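Local coordinates for uncharacterized conserved protein (Ruegeria pomeroyi DSS-3, PDB 3IUS) that is of unknown function but probably binds NAD through a Rossmann-type domain of the epimerase/dehydratase family, at residues V19-L24 and R45-E50; Q27-I32 and V64-I69. All coordinates share one frame; numbering follows the deposited sequence.

Interaction 1 of 2, residues V19-L24 and R45-E50. With EDO (1,2-ethanediol), chain E.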
# COMPACT_ATOMS: atom_id res chain seq x y z
N VAL A 19 -3.44 -10.17 -3.95
CA VAL A 19 -2.48 -10.45 -5.01
C VAL A 19 -1.33 -11.29 -4.45
O VAL A 19 -0.85 -12.20 -5.11
CB VAL A 19 -1.93 -9.17 -5.68
CG1 VAL A 19 -3.07 -8.29 -6.14
CG2 VAL A 19 -1.00 -8.43 -4.75
N LEU A 20 -0.91 -10.99 -3.23
CA LEU A 20 0.13 -11.77 -2.57
C LEU A 20 -0.35 -13.20 -2.34
O LEU A 20 0.36 -14.15 -2.66
CB LEU A 20 0.52 -11.14 -1.24
CG LEU A 20 1.54 -11.95 -0.43
CD1 LEU A 20 2.82 -12.15 -1.22
CD2 LEU A 20 1.81 -11.27 0.90
N SER A 21 -1.55 -13.35 -1.78
CA SER A 21 -2.08 -14.69 -1.49
C SER A 21 -2.24 -15.56 -2.75
O SER A 21 -1.96 -16.76 -2.72
CB SER A 21 -3.36 -14.63 -0.64
OG SER A 21 -4.44 -14.03 -1.33
N ARG A 22 -2.65 -14.96 -3.86
CA ARG A 22 -2.80 -15.71 -5.10
C ARG A 22 -1.45 -16.23 -5.59
O ARG A 22 -1.38 -17.22 -6.32
CB ARG A 22 -3.48 -14.86 -6.17
CG ARG A 22 -4.90 -14.45 -5.83
CD ARG A 22 -5.50 -13.54 -6.90
NE ARG A 22 -6.83 -13.07 -6.53
CZ ARG A 22 -7.15 -11.80 -6.30
NH1 ARG A 22 -6.24 -10.85 -6.40
NH2 ARG A 22 -8.40 -11.49 -5.97
N ALA A 23 -0.37 -15.56 -5.18
CA ALA A 23 0.98 -15.94 -5.56
C ALA A 23 1.55 -16.95 -4.57
O ALA A 23 2.30 -17.86 -4.96
CB ALA A 23 1.88 -14.71 -5.65
N LEU A 24 1.20 -16.81 -3.30
CA LEU A 24 1.75 -17.68 -2.26
C LEU A 24 1.04 -19.03 -2.15
O LEU A 24 1.68 -20.06 -1.92
CB LEU A 24 1.70 -17.00 -0.89
CG LEU A 24 2.57 -15.75 -0.71
CD1 LEU A 24 2.42 -15.25 0.71
CD2 LEU A 24 4.01 -16.08 -1.02
N ARG A 45 -11.80 -15.99 -0.15
CA ARG A 45 -11.62 -17.40 -0.46
C ARG A 45 -11.01 -17.59 -1.85
O ARG A 45 -10.06 -18.35 -2.03
CB ARG A 45 -12.94 -18.16 -0.33
CG ARG A 45 -12.87 -19.61 -0.77
CD ARG A 45 -14.13 -20.38 -0.39
NE ARG A 45 -14.17 -20.68 1.04
CZ ARG A 45 -14.98 -20.09 1.92
NH1 ARG A 45 -15.84 -19.16 1.52
NH2 ARG A 45 -14.93 -20.44 3.20
N ALA A 46 -11.57 -16.88 -2.84
CA ALA A 46 -11.07 -16.96 -4.21
C ALA A 46 -9.60 -16.55 -4.35
O ALA A 46 -8.92 -16.98 -5.27
CB ALA A 46 -11.95 -16.10 -5.13
N SER A 47 -9.12 -15.71 -3.43
CA SER A 47 -7.74 -15.24 -3.46
C SER A 47 -6.81 -16.27 -2.83
O SER A 47 -5.61 -16.04 -2.73
CB SER A 47 -7.61 -13.91 -2.72
OG SER A 47 -7.59 -14.10 -1.32
N GLY A 48 -7.38 -17.39 -2.41
CA GLY A 48 -6.59 -18.49 -1.88
C GLY A 48 -6.41 -18.48 -0.38
O GLY A 48 -5.59 -19.22 0.16
N ALA A 49 -7.19 -17.64 0.31
CA ALA A 49 -7.12 -17.54 1.76
C ALA A 49 -8.39 -18.04 2.43
O ALA A 49 -9.48 -17.95 1.86
CB ALA A 49 -6.83 -16.10 2.18
N GLU A 50 -8.25 -18.59 3.63
CA GLU A 50 -9.39 -18.95 4.48
C GLU A 50 -10.01 -17.69 5.08
O GLU A 50 -9.35 -17.00 5.86
CB GLU A 50 -8.93 -19.87 5.61
CG GLU A 50 -8.23 -21.13 5.16
CD GLU A 50 -7.59 -21.87 6.32
OE1 GLU A 50 -6.75 -22.76 6.07
OE2 GLU A 50 -7.93 -21.57 7.48
C1 EDO E . -1.72 -11.85 -8.69
O1 EDO E . -0.93 -12.69 -7.78
C2 EDO E . -3.21 -12.01 -8.60
O2 EDO E . -4.29 -11.10 -8.64
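Ser21 on helix 15-24 meets the carbonyl of Ser47 where helix 41-46 gives way to strand 49-53, in the Rossmann-type part of the chain. That exit is a Schellman motif: Gly48 takes a positive phi (93°), where a side chain would strike the carbonyl before it, and Gly48 N bonds back to Arg45 O at 2.9 Å. Ser21 OG lies 2.7 Å from Ser47 O, within hydrogen-bonding distance, although Arg18 O is also in reach of the same single proton. With chi1 at 66°, OG sits between the backbone N and carbonyl carbon of its own residue, a rotation that keeps it close to the helix backbone and within reach of both carbonyls. Ser47 OG turns chiefly to Ile44 O in the last turn of helix 41-46, and His13 NE2 joins the two buried hydroxyls. Packing is supplied by Arg22, whose aliphatic chain runs past the Ser47 backbone, CG 3.6 Å from Ser47 O. CB of Ser47 lies over one face of the guanidinium, 4.0 Å from Arg22 NE. A bound ethanediol, probably from the crystallisation liquor, bridges the helix flank: its O1 donates to Val19 O at 2.7 Å. In the conformer of Arg22 described, one of two, NH1 donates to O2 of the same diol at 3.0 Å, the N-H...O angle a bent 131°.

Interaction 2 of 2, residues Q27-I32 and V64-I69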
# COMPACT_ATOMS: atom_id res chain seq x y z
N GLN A 27 2.27 -22.03 -3.90
CA GLN A 27 3.60 -22.43 -3.45
C GLN A 27 3.54 -23.28 -2.19
O GLN A 27 4.57 -23.72 -1.67
CB GLN A 27 4.48 -21.21 -3.22
CG GLN A 27 4.54 -20.27 -4.41
CD GLN A 27 5.56 -19.16 -4.22
OE1 GLN A 27 6.67 -19.40 -3.75
NE2 GLN A 27 5.18 -17.95 -4.58
N GLY A 28 2.33 -23.52 -1.69
CA GLY A 28 2.16 -24.40 -0.54
C GLY A 28 1.83 -23.68 0.75
O GLY A 28 1.62 -24.31 1.78
N TRP A 29 1.78 -22.35 0.69
CA TRP A 29 1.44 -21.54 1.85
C TRP A 29 -0.01 -21.72 2.28
O TRP A 29 -0.90 -21.90 1.45
CB TRP A 29 1.69 -20.06 1.56
CG TRP A 29 3.12 -19.66 1.58
CD1 TRP A 29 4.05 -19.92 0.61
CD2 TRP A 29 3.79 -18.93 2.61
NE1 TRP A 29 5.27 -19.40 0.98
CE2 TRP A 29 5.13 -18.78 2.20
CE3 TRP A 29 3.39 -18.39 3.83
CZ2 TRP A 29 6.08 -18.11 2.98
CZ3 TRP A 29 4.33 -17.72 4.60
CH2 TRP A 29 5.66 -17.59 4.17
N ARG A 30 -0.24 -21.66 3.59
CA ARG A 30 -1.59 -21.53 4.11
C ARG A 30 -1.82 -20.06 4.45
O ARG A 30 -1.05 -19.47 5.21
CB ARG A 30 -1.79 -22.39 5.35
CG ARG A 30 -3.16 -22.22 5.98
CD ARG A 30 -3.26 -22.90 7.34
NE ARG A 30 -4.59 -22.72 7.91
CZ ARG A 30 -4.85 -22.74 9.22
NH1 ARG A 30 -3.86 -22.92 10.09
NH2 ARG A 30 -6.09 -22.57 9.64
N ILE A 31 -2.87 -19.47 3.89
CA ILE A 31 -3.21 -18.08 4.17
C ILE A 31 -4.59 -17.96 4.81
O ILE A 31 -5.55 -18.61 4.38
CB ILE A 31 -3.17 -17.18 2.90
CG1 ILE A 31 -1.82 -17.31 2.18
CG2 ILE A 31 -3.43 -15.73 3.27
CD1 ILE A 31 -1.76 -18.48 1.23
N ILE A 32 -4.67 -17.13 5.84
CA ILE A 32 -5.92 -16.82 6.52
C ILE A 32 -6.16 -15.31 6.41
O ILE A 32 -5.32 -14.52 6.84
CB ILE A 32 -5.84 -17.19 8.01
CG1 ILE A 32 -5.45 -18.66 8.16
CG2 ILE A 32 -7.16 -16.90 8.73
CD1 ILE A 32 -5.00 -19.03 9.56
N VAL A 64 0.46 -19.85 13.40
CA VAL A 64 0.76 -18.72 12.53
C VAL A 64 2.25 -18.35 12.57
O VAL A 64 2.81 -18.14 13.66
CB VAL A 64 -0.07 -17.47 12.90
CG1 VAL A 64 0.37 -16.27 12.07
CG2 VAL A 64 -1.56 -17.75 12.71
N THR A 65 2.88 -18.29 11.40
CA THR A 65 4.31 -17.98 11.31
C THR A 65 4.55 -16.57 10.78
O THR A 65 5.58 -15.95 11.06
CB THR A 65 5.07 -19.00 10.40
OG1 THR A 65 4.51 -18.98 9.08
CG2 THR A 65 4.96 -20.40 10.96
N HIS A 66 3.60 -16.06 10.02
CA HIS A 66 3.75 -14.76 9.39
C HIS A 66 2.49 -13.94 9.64
O HIS A 66 1.38 -14.46 9.56
CB HIS A 66 3.98 -14.93 7.89
CG HIS A 66 5.28 -15.58 7.54
ND1 HIS A 66 5.55 -16.91 7.81
CD2 HIS A 66 6.39 -15.10 6.93
CE1 HIS A 66 6.76 -17.21 7.39
NE2 HIS A 66 7.30 -16.12 6.86
N LEU A 67 2.68 -12.66 9.95
CA LEU A 67 1.59 -11.70 10.10
C LEU A 67 1.67 -10.60 9.05
O LEU A 67 2.74 -10.04 8.82
CB LEU A 67 1.63 -11.06 11.48
CG LEU A 67 0.58 -11.38 12.54
CD1 LEU A 67 0.19 -12.85 12.51
CD2 LEU A 67 1.07 -10.95 13.92
N LEU A 68 0.55 -10.29 8.42
CA LEU A 68 0.47 -9.14 7.53
C LEU A 68 -0.68 -8.24 7.97
O LEU A 68 -1.76 -8.74 8.32
CB LEU A 68 0.28 -9.59 6.08
CG LEU A 68 0.13 -8.45 5.05
CD1 LEU A 68 1.42 -7.65 4.93
CD2 LEU A 68 -0.30 -8.99 3.69
N ILE A 69 -0.46 -6.94 7.97
CA ILE A 69 -1.46 -5.98 8.44
C ILE A 69 -1.78 -4.93 7.38
O ILE A 69 -0.93 -4.11 7.06
CB ILE A 69 -0.98 -5.24 9.70
CG1 ILE A 69 -0.45 -6.23 10.74
CG2 ILE A 69 -2.09 -4.35 10.25
CD1 ILE A 69 -1.51 -7.06 11.39
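Trp29, just before strand 30-35, meets His66 at the start of strand 66-69, and the chain prepares for it one residue earlier. Gly28, with a positive phi of 106° that would jam a side chain against the preceding carbonyl, turns the chain after helix 15-24. Next comes Trp29, whose CG stands anti to the carbonyl carbon (chi1 -76°), which lets the six-membered end of the indole reach His66. That ring makes a T-shaped stack with the imidazole: the planes meet at 74° and the centroids of the six-membered ring of Trp29 and the ring of His66 are 4.7 Å apart. The indole supplies the edge and His66 the face, with Trp29 CH2 3.4 Å from His66 CE1 and CZ3 3.5 Å from ND1. Strands 30-35 and 66-69 flank strand 7-11 in the parallel Rossmann-type sheet, so the ring pair bridges two strands that are not neighbours, near the start of the strand between them, whose Leu8 touches His66. At the imidazole's own edge, Thr65 OG1 lies in the ring plane and shares a hydrogen bond of 2.6 Å with ND1, which fixes the ring's rotation. Were His66 replaced by an alanine, the indole edge would probably lose its facing ring and the Thr65 hydroxyl its ND1 partner. Farther along, Arg30 carries its guanidinium to a salt bridge with Glu50, while Ile32 CD1 covers one face of that group.

Overall arrangement
From the N terminus, strand 7-11 leads into helix 15-24, which holds the first half of interaction 1, and a short turn then delivers the first half of interaction 2 at the start of strand 30-35. Helix 41-46 and the onset of strand 49-53 close interaction 1 after 20 intervening residues; strand 66-69 closes interaction 2 after 31. The segments alternate, so the two loops cross rather than nest. Interaction 1 ties helix 15-24 to the turn joining helix 41-46 to strand 49-53, whereas interaction 2 links strands on opposite flanks of strand 7-11. Their centres are 10 Å apart, and they meet directly where strands 30-35 and 49-53 pair, through Glu50 N and Ile31 O.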